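Local coordinates for protein probable transcriptional regulator (Rhodococcus jostii, PDB 3ON2) that probably binds DNA at cis-regulatory sites as a transcription factor of the TetR family, although its cellular role has not been established, at residues L69-A74 with A109-N114; L63-F68 with V125-A130; F100-R105 with T169-G174. One frame throughout, in Å; residues are numbered along the deposited sequence.

How the interactions relate
From the N terminus, helix 56-81 comes first, giving residues 63-68 to interaction 2 and 69-74 to interaction 1. Helix 86-103 then supplies 100-105 of interaction 3. Residues 109-114 on helix 105-115 close the loop of interaction 1, and 125-130 on helix 122-144 close that of interaction 2, so interaction 1 is nested within interaction 2. Interaction 3 closes last, at 169-174 near the end of helix 153-172, and crosses both. The centres of interactions 1 and 2 lie about 5 Å apart, where Met111 O reaches Phe68 CE2 at 3.4 Å. Phe100 CE1, 3.7 Å from Leu71 CA, connects interaction 3 with this buried centre.

Interaction 1: L69-A74 with A109-N114; sequences LRLTAA and ALMYGN
Leu71 meets Met111, a selenomethionine, in a small buried contact between helix 56-81 and helix 105-115. Just before it, Arg70 turns its guanidinium to a different neighbour, forming a salt bridge through NH2 with Glu22 OE1 on helix 13-28. The closest CA atoms, those of Leu71 and Met111, are 10.2 Å apart, so side chains span the gap. With CG anti to the backbone N (chi1 171°), the Leu71 branch is carried outward so that its CD2 meets Met111 CE at 3.8 Å. Met111 CE is also 4.1 Å from Leu71 CB. The Met111 chain is extended at chi2 and bends at chi3 (60°), which turns the terminal CE toward the leucine, the two side chains crossing at a slant. In this all-helical TetR-like fold the contact borders a ligand pocket, to which Leu71 and Tyr112 both belong; the bound polyether there probably came from the crystallisation liquor. Tyr112 OH approaches Leu71 CD2 at 4.3 Å, while its polar partner is Tyr97 OH on helix 86-103. Next after Leu71, Thr72 OG1 and Ser131 OG of helix 122-144 share a hydrogen bond, and Ala74 packs on Phe100.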
loop_
_atom_site.group_PDB
_atom_site.type_symbol
_atom_site.label_atom_id
_atom_site.label_comp_id
_atom_site.label_asym_id
_atom_site.label_seq_id
_atom_site.Cartn_x
_atom_site.Cartn_y
_atom_site.Cartn_z
ATOM N N LEU A 69 0.886 4.582 -5.026
ATOM C CA LEU A 69 1.346 5.967 -4.797
ATOM C C LEU A 69 1.019 6.413 -3.372
ATOM O O LEU A 69 1.867 7.005 -2.662
ATOM C CB LEU A 69 0.722 6.916 -5.830
ATOM C CG LEU A 69 1.316 6.747 -7.233
ATOM C CD1 LEU A 69 0.580 7.641 -8.227
ATOM C CD2 LEU A 69 2.814 7.045 -7.267
ATOM N N ARG A 70 -0.192 6.092 -2.935
ATOM C CA ARG A 70 -0.657 6.429 -1.591
ATOM C C ARG A 70 0.038 5.629 -0.498
ATOM O O ARG A 70 0.289 6.161 0.592
ATOM C CB ARG A 70 -2.179 6.290 -1.490
ATOM C CG ARG A 70 -2.908 7.387 -2.263
ATOM C CD ARG A 70 -4.382 7.284 -1.999
ATOM N NE ARG A 70 -4.982 6.375 -2.939
ATOM C CZ ARG A 70 -6.080 5.673 -2.694
ATOM N NH1 ARG A 70 -6.673 5.731 -1.493
ATOM N NH2 ARG A 70 -6.560 4.885 -3.644
ATOM N N LEU A 71 0.353 4.366 -0.781
ATOM C CA LEU A 71 1.112 3.558 0.177
ATOM C C LEU A 71 2.519 4.125 0.357
ATOM O O LEU A 71 3.007 4.244 1.489
ATOM C CB LEU A 71 1.187 2.081 -0.254
ATOM C CG LEU A 71 2.140 1.164 0.545
ATOM C CD1 LEU A 71 1.791 1.097 2.075
ATOM C CD2 LEU A 71 2.133 -0.232 -0.069
ATOM N N THR A 72 3.171 4.467 -0.755
ATOM C CA THR A 72 4.476 5.121 -0.671
ATOM C C THR A 72 4.395 6.432 0.140
ATOM O O THR A 72 5.204 6.669 1.034
ATOM C CB THR A 72 5.079 5.386 -2.075
ATOM O OG1 THR A 72 5.265 4.141 -2.751
ATOM C CG2 THR A 72 6.437 6.113 -1.961
ATOM N N ALA A 73 3.410 7.274 -0.169
ATOM C CA ALA A 73 3.168 8.497 0.584
ATOM C C ALA A 73 3.047 8.232 2.103
ATOM O O ALA A 73 3.682 8.922 2.901
ATOM C CB ALA A 73 1.908 9.231 0.036
ATOM N N ALA A 74 2.289 7.203 2.490
ATOM C CA ALA A 74 2.092 6.835 3.888
ATOM C C ALA A 74 3.376 6.374 4.571
ATOM O O ALA A 74 3.643 6.735 5.729
ATOM C CB ALA A 74 1.013 5.731 4.003
ATOM N N ALA A 109 -5.606 -5.728 -1.887
ATOM C CA ALA A 109 -5.786 -6.940 -2.715
ATOM C C ALA A 109 -5.722 -6.622 -4.220
ATOM O O ALA A 109 -5.044 -7.345 -4.987
ATOM C CB ALA A 109 -7.082 -7.634 -2.376
ATOM N N LEU A 110 -6.410 -5.553 -4.646
ATOM C CA LEU A 110 -6.384 -5.139 -6.045
ATOM C C LEU A 110 -4.965 -4.733 -6.486
ATOM O O LEU A 110 -4.494 -5.142 -7.551
ATOM C CB LEU A 110 -7.405 -4.022 -6.319
ATOM C CG LEU A 110 -7.406 -3.412 -7.737
ATOM C CD1 LEU A 110 -7.791 -4.421 -8.825
ATOM C CD2 LEU A 110 -8.366 -2.215 -7.793
HETATM N N MSE A 111 -4.295 -3.931 -5.662
HETATM C CA MSE A 111 -2.934 -3.471 -5.928
HETATM C C MSE A 111 -2.015 -4.641 -6.242
HETATM O O MSE A 111 -1.379 -4.653 -7.286
HETATM C CB MSE A 111 -2.387 -2.715 -4.723
HETATM C CG MSE A 111 -2.939 -1.311 -4.598
HETATM SE SE MSE A 111 -2.706 -0.616 -2.792
HETATM C CE MSE A 111 -0.748 -0.660 -2.546
ATOM N N TYR A 112 -1.971 -5.626 -5.341
ATOM C CA TYR A 112 -1.109 -6.791 -5.509
ATOM C C TYR A 112 -1.536 -7.742 -6.637
ATOM O O TYR A 112 -0.686 -8.257 -7.348
ATOM C CB TYR A 112 -0.958 -7.538 -4.179
ATOM C CG TYR A 112 -0.274 -6.727 -3.098
ATOM C CD1 TYR A 112 0.629 -5.740 -3.418
ATOM C CD2 TYR A 112 -0.526 -6.968 -1.753
ATOM C CE1 TYR A 112 1.259 -5.007 -2.429
ATOM C CE2 TYR A 112 0.101 -6.254 -0.769
ATOM C CZ TYR A 112 0.987 -5.259 -1.107
ATOM O OH TYR A 112 1.621 -4.524 -0.125
ATOM N N GLY A 113 -2.840 -7.942 -6.806
ATOM C CA GLY A 113 -3.377 -8.812 -7.852
ATOM C C GLY A 113 -3.109 -8.233 -9.229
ATOM O O GLY A 113 -2.801 -8.961 -10.168
ATOM N N ASN A 114 -3.216 -6.914 -9.335
ATOM C CA ASN A 114 -3.082 -6.219 -10.605
ATOM C C ASN A 114 -1.608 -6.185 -10.992
ATOM O O ASN A 114 -1.247 -6.560 -12.115
ATOM C CB ASN A 114 -3.686 -4.806 -10.504
ATOM C CG ASN A 114 -3.547 -4.012 -11.784
ATOM O OD1 ASN A 114 -2.479 -3.506 -12.092
ATOM N ND2 ASN A 114 -4.634 -3.891 -12.530
#

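Interaction 2: L63-F68 with V125-A130; sequences LAESGF and VEAGHA
Phe68 lays one face of its ring against the backbone of Gly128, in the pocket-lining wall of a TetR-like helical bundle. Helix segments 63-68 and 125-130 run nearly parallel, with axes 8.5 Å apart and inclined by 18°. CG anti to the carbonyl carbon (chi1 -78°) carries the Phe68 ring to Gly128. The ring contact is a CH-pi interaction: Gly128 CA stands 3.6 Å from the Phe68 ring centroid, 19° off the ring normal, and leans toward the CD1 side of the rim. Glycine permits this closeness, since a CB at that position would lie tightly against Phe68 CZ. Phe68 CB, which points toward the other helix from the backbone, meets Ala127 CB at 3.7 Å. Glu65 comes alongside the same methyl, its aliphatic CG 4.0 Å from Ala127 CB. Phe68 and Gly128 both line the site of a bound polyether, probably from the crystallisation liquor, and Met111 packs on the same phenylalanine from helix 105-115. Replacing Phe68 by an alanine would probably strip Gly128 CA of its aromatic partner and open a gap in the pocket wall. A water also joins the two helices, donating to Ala127 O at 2.9 Å and, more weakly, to Phe68 O at 3.5 Å.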
loop_
_atom_site.group_PDB
_atom_site.type_symbol
_atom_site.label_atom_id
_atom_site.label_comp_id
_atom_site.label_asym_id
_atom_site.label_seq_id
_atom_site.Cartn_x
_atom_site.Cartn_y
_atom_site.Cartn_z
ATOM N N LEU A 63 -6.669 2.616 -10.287
ATOM C CA LEU A 63 -6.878 2.351 -8.856
ATOM C C LEU A 63 -5.660 1.716 -8.205
ATOM O O LEU A 63 -5.208 2.138 -7.130
ATOM C CB LEU A 63 -8.062 1.397 -8.676
ATOM C CG LEU A 63 -9.445 2.032 -8.734
ATOM C CD1 LEU A 63 -10.535 0.947 -8.884
ATOM C CD2 LEU A 63 -9.673 2.860 -7.468
ATOM N N ALA A 64 -5.108 0.719 -8.893
ATOM C CA ALA A 64 -3.908 0.018 -8.425
ATOM C C ALA A 64 -2.714 0.978 -8.340
ATOM O O ALA A 64 -1.992 0.991 -7.340
ATOM C CB ALA A 64 -3.598 -1.153 -9.349
ATOM N N GLU A 65 -2.494 1.768 -9.386
ATOM C CA GLU A 65 -1.398 2.760 -9.390
ATOM C C GLU A 65 -1.550 3.774 -8.254
ATOM O O GLU A 65 -0.607 4.035 -7.506
ATOM C CB GLU A 65 -1.330 3.487 -10.742
ATOM C CG GLU A 65 -0.033 4.284 -10.931
ATOM C CD GLU A 65 -0.171 5.395 -11.955
ATOM O OE1 GLU A 65 -1.321 5.765 -12.310
ATOM O OE2 GLU A 65 0.876 5.911 -12.392
ATOM N N SER A 66 -2.757 4.311 -8.119
ATOM C CA SER A 66 -3.085 5.242 -7.055
ATOM C C SER A 66 -2.870 4.639 -5.655
ATOM O O SER A 66 -2.428 5.346 -4.729
ATOM C CB SER A 66 -4.542 5.669 -7.187
ATOM O OG SER A 66 -4.892 6.487 -6.090
ATOM N N GLY A 67 -3.214 3.362 -5.505
ATOM C CA GLY A 67 -2.985 2.641 -4.260
ATOM C C GLY A 67 -1.518 2.575 -3.856
ATOM O O GLY A 67 -1.165 2.840 -2.712
ATOM N N PHE A 68 -0.655 2.221 -4.797
ATOM C CA PHE A 68 0.769 2.207 -4.524
ATOM C C PHE A 68 1.303 3.592 -4.235
ATOM O O PHE A 68 2.068 3.771 -3.287
ATOM C CB PHE A 68 1.559 1.540 -5.651
ATOM C CG PHE A 68 1.501 0.051 -5.611
ATOM C CD1 PHE A 68 2.137 -0.660 -4.583
ATOM C CD2 PHE A 68 0.793 -0.642 -6.589
ATOM C CE1 PHE A 68 2.082 -2.030 -4.545
ATOM C CE2 PHE A 68 0.714 -2.017 -6.566
ATOM C CZ PHE A 68 1.362 -2.721 -5.553
ATOM N N VAL A 125 3.433 -1.395 -12.215
ATOM C CA VAL A 125 4.684 -2.061 -11.826
ATOM C C VAL A 125 5.662 -1.055 -11.200
ATOM O O VAL A 125 6.212 -1.326 -10.129
ATOM C CB VAL A 125 5.354 -2.819 -13.011
ATOM C CG1 VAL A 125 6.708 -3.403 -12.588
ATOM C CG2 VAL A 125 4.439 -3.924 -13.540
ATOM N N GLU A 126 5.850 0.102 -11.849
ATOM C CA GLU A 126 6.785 1.152 -11.362
ATOM C C GLU A 126 6.387 1.756 -10.013
ATOM O O GLU A 126 7.239 2.006 -9.154
ATOM C CB GLU A 126 6.923 2.283 -12.390
ATOM C CG GLU A 126 7.780 1.921 -13.614
ATOM C CD GLU A 126 7.731 2.980 -14.719
ATOM O OE1 GLU A 126 7.345 4.141 -14.413
ATOM O OE2 GLU A 126 8.081 2.653 -15.887
ATOM N N ALA A 127 5.092 2.018 -9.852
ATOM C CA ALA A 127 4.544 2.515 -8.593
ATOM C C ALA A 127 4.780 1.515 -7.441
ATOM O O ALA A 127 5.164 1.925 -6.346
ATOM C CB ALA A 127 3.049 2.825 -8.757
ATOM N N GLY A 128 4.560 0.220 -7.697
ATOM C CA GLY A 128 4.789 -0.847 -6.702
ATOM C C GLY A 128 6.257 -0.960 -6.294
ATOM O O GLY A 128 6.598 -1.133 -5.091
ATOM N N HIS A 129 7.143 -0.839 -7.278
ATOM C CA HIS A 129 8.582 -0.869 -7.013
ATOM C C HIS A 129 9.058 0.324 -6.182
ATOM O O HIS A 129 10.021 0.202 -5.427
ATOM C CB HIS A 129 9.378 -1.009 -8.319
ATOM C CG HIS A 129 9.226 -2.349 -8.967
ATOM N ND1 HIS A 129 10.090 -2.814 -9.937
ATOM C CD2 HIS A 129 8.324 -3.339 -8.759
ATOM C CE1 HIS A 129 9.712 -4.022 -10.318
ATOM N NE2 HIS A 129 8.646 -4.366 -9.614
ATOM N N ALA A 130 8.372 1.462 -6.291
ATOM C CA ALA A 130 8.722 2.643 -5.474
ATOM C C ALA A 130 8.537 2.456 -3.966
ATOM O O ALA A 130 9.379 2.905 -3.179
ATOM C CB ALA A 130 7.944 3.895 -5.960
HETATM O O HOH W 1 4.722 4.584 -5.391
#

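Interaction 3: F100-R105 with T169-G174; sequences FALAHR and TLAAGG
This is a surface contact between two helix ends, in which Leu102 and Arg105 pack against Ala171 and Ala172. It lies in the TetR-like C-terminal helical region and joins the end of helix 86-103, plus the first residue of helix 105-115, to the end of helix 153-172. The nearest CA atoms, those of Leu102 and Ala172, are 7.0 Å apart. Leu102 presents both branches to Ala171: CD1 is 3.9 Å from Ala171 CB, and CD2 is nearly as close to that methyl while also lying beside the backbone of Ala172. Just beyond, helix 153-172 finishes in a Schellman motif, with Gly174 at positive phi (69°). Between helix 86-103 and helix 105-115, His104 takes the N-cap position, directly before Arg105. Arg105 is modelled in two conformers, and its contacts hold for the one described. Extended from CG to NE, it reaches out beside Leu102, whose CD2 lies over one guanidinium face. From there NH1 comes obliquely to Ala172, 3.8 Å from Ala172 CA. In this conformer a bond from Arg105 NE to a lone pair of Leu102 O would help to fix the group's rotation, at 3.1 Å with an N-H...O angle of 164° and the acceptor only 8° out of the guanidinium plane.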
loop_
_atom_site.group_PDB
_atom_site.type_symbol
_atom_site.label_atom_id
_atom_site.label_comp_id
_atom_site.label_asym_id
_atom_site.label_seq_id
_atom_site.Cartn_x
_atom_site.Cartn_y
_atom_site.Cartn_z
ATOM N N PHE A 100 -2.054 0.778 6.974
ATOM C CA PHE A 100 -2.518 0.982 5.600
ATOM C C PHE A 100 -3.322 -0.214 5.082
ATOM O O PHE A 100 -4.406 -0.058 4.492
ATOM C CB PHE A 100 -1.337 1.244 4.643
ATOM C CG PHE A 100 -1.762 1.659 3.268
ATOM C CD1 PHE A 100 -1.865 3.008 2.939
ATOM C CD2 PHE A 100 -2.087 0.694 2.294
ATOM C CE1 PHE A 100 -2.273 3.397 1.641
ATOM C CE2 PHE A 100 -2.505 1.070 1.019
ATOM C CZ PHE A 100 -2.598 2.425 0.691
ATOM N N ALA A 101 -2.736 -1.396 5.257
ATOM C CA ALA A 101 -3.321 -2.651 4.824
ATOM C C ALA A 101 -4.709 -2.853 5.433
ATOM O O ALA A 101 -5.663 -3.233 4.731
ATOM C CB ALA A 101 -2.397 -3.792 5.202
ATOM N N LEU A 102 -4.843 -2.577 6.732
ATOM C CA LEU A 102 -6.107 -2.824 7.401
ATOM C C LEU A 102 -7.152 -1.746 7.089
ATOM O O LEU A 102 -8.358 -2.017 7.092
ATOM C CB LEU A 102 -5.889 -3.075 8.905
ATOM C CG LEU A 102 -4.992 -4.315 9.234
ATOM C CD1 LEU A 102 -4.766 -4.475 10.748
ATOM C CD2 LEU A 102 -5.547 -5.669 8.621
ATOM N N ALA A 103 -6.694 -0.540 6.753
ATOM C CA ALA A 103 -7.605 0.515 6.330
ATOM C C ALA A 103 -8.032 0.427 4.872
ATOM O O ALA A 103 -9.000 1.086 4.490
ATOM C CB ALA A 103 -7.031 1.889 6.605
ATOM N N HIS A 104 -7.309 -0.336 4.054
ATOM C CA HIS A 104 -7.565 -0.385 2.615
ATOM C C HIS A 104 -7.465 -1.823 2.122
ATOM O O HIS A 104 -6.695 -2.129 1.201
ATOM C CB HIS A 104 -6.535 0.472 1.874
ATOM C CG HIS A 104 -6.460 1.879 2.362
ATOM N ND1 HIS A 104 -7.361 2.850 1.971
ATOM C CD2 HIS A 104 -5.583 2.491 3.189
ATOM C CE1 HIS A 104 -7.043 4.000 2.540
ATOM N NE2 HIS A 104 -5.965 3.812 3.281
ATOM N N ARG A 105 -8.255 -2.701 2.723
ATOM C CA ARG A 105 -8.128 -4.140 2.473
ATOM C C ARG A 105 -8.424 -4.563 1.040
ATOM O O ARG A 105 -7.640 -5.304 0.448
ATOM C CB ARG A 105 -9.000 -4.922 3.454
ATOM C CG ARG A 105 -8.654 -4.604 4.883
ATOM C CD ARG A 105 -9.351 -5.516 5.870
ATOM N NE ARG A 105 -9.275 -4.952 7.215
ATOM C CZ ARG A 105 -9.702 -5.587 8.300
ATOM N NH1 ARG A 105 -10.248 -6.785 8.179
ATOM N NH2 ARG A 105 -9.609 -5.015 9.487
ATOM N N THR A 169 -2.223 -9.933 7.003
ATOM C CA THR A 169 -2.986 -11.063 6.487
ATOM C C THR A 169 -3.670 -11.860 7.630
ATOM O O THR A 169 -4.890 -12.171 7.559
ATOM C CB THR A 169 -2.085 -11.974 5.613
ATOM O OG1 THR A 169 -1.564 -11.215 4.516
ATOM C CG2 THR A 169 -2.870 -13.175 5.067
ATOM N N LEU A 170 -2.924 -12.136 8.701
ATOM C CA LEU A 170 -3.495 -12.826 9.853
ATOM C C LEU A 170 -4.614 -11.989 10.463
ATOM O O LEU A 170 -5.671 -12.529 10.835
ATOM C CB LEU A 170 -2.430 -13.159 10.935
ATOM C CG LEU A 170 -1.324 -14.197 10.624
ATOM C CD1 LEU A 170 -0.612 -14.740 11.893
ATOM C CD2 LEU A 170 -1.869 -15.362 9.819
ATOM N N ALA A 171 -4.385 -10.683 10.566
ATOM C CA ALA A 171 -5.352 -9.788 11.185
ATOM C C ALA A 171 -6.629 -9.753 10.345
ATOM O O ALA A 171 -7.736 -9.933 10.874
ATOM C CB ALA A 171 -4.742 -8.371 11.397
ATOM N N ALA A 172 -6.484 -9.611 9.026
ATOM C CA ALA A 172 -7.655 -9.577 8.142
ATOM C C ALA A 172 -8.421 -10.906 8.164
ATOM O O ALA A 172 -9.637 -10.932 7.885
ATOM C CB ALA A 172 -7.244 -9.230 6.716
ATOM N N GLY A 173 -7.727 -11.992 8.509
ATOM C CA GLY A 173 -8.311 -13.323 8.478
ATOM C C GLY A 173 -8.833 -13.802 9.818
ATOM O O GLY A 173 -9.289 -14.931 9.940
ATOM N N GLY A 174 -8.734 -12.945 10.830
ATOM C CA GLY A 174 -9.160 -13.263 12.177
ATOM C C GLY A 174 -8.293 -14.293 12.865
ATOM O O GLY A 174 -8.785 -15.028 13.710
#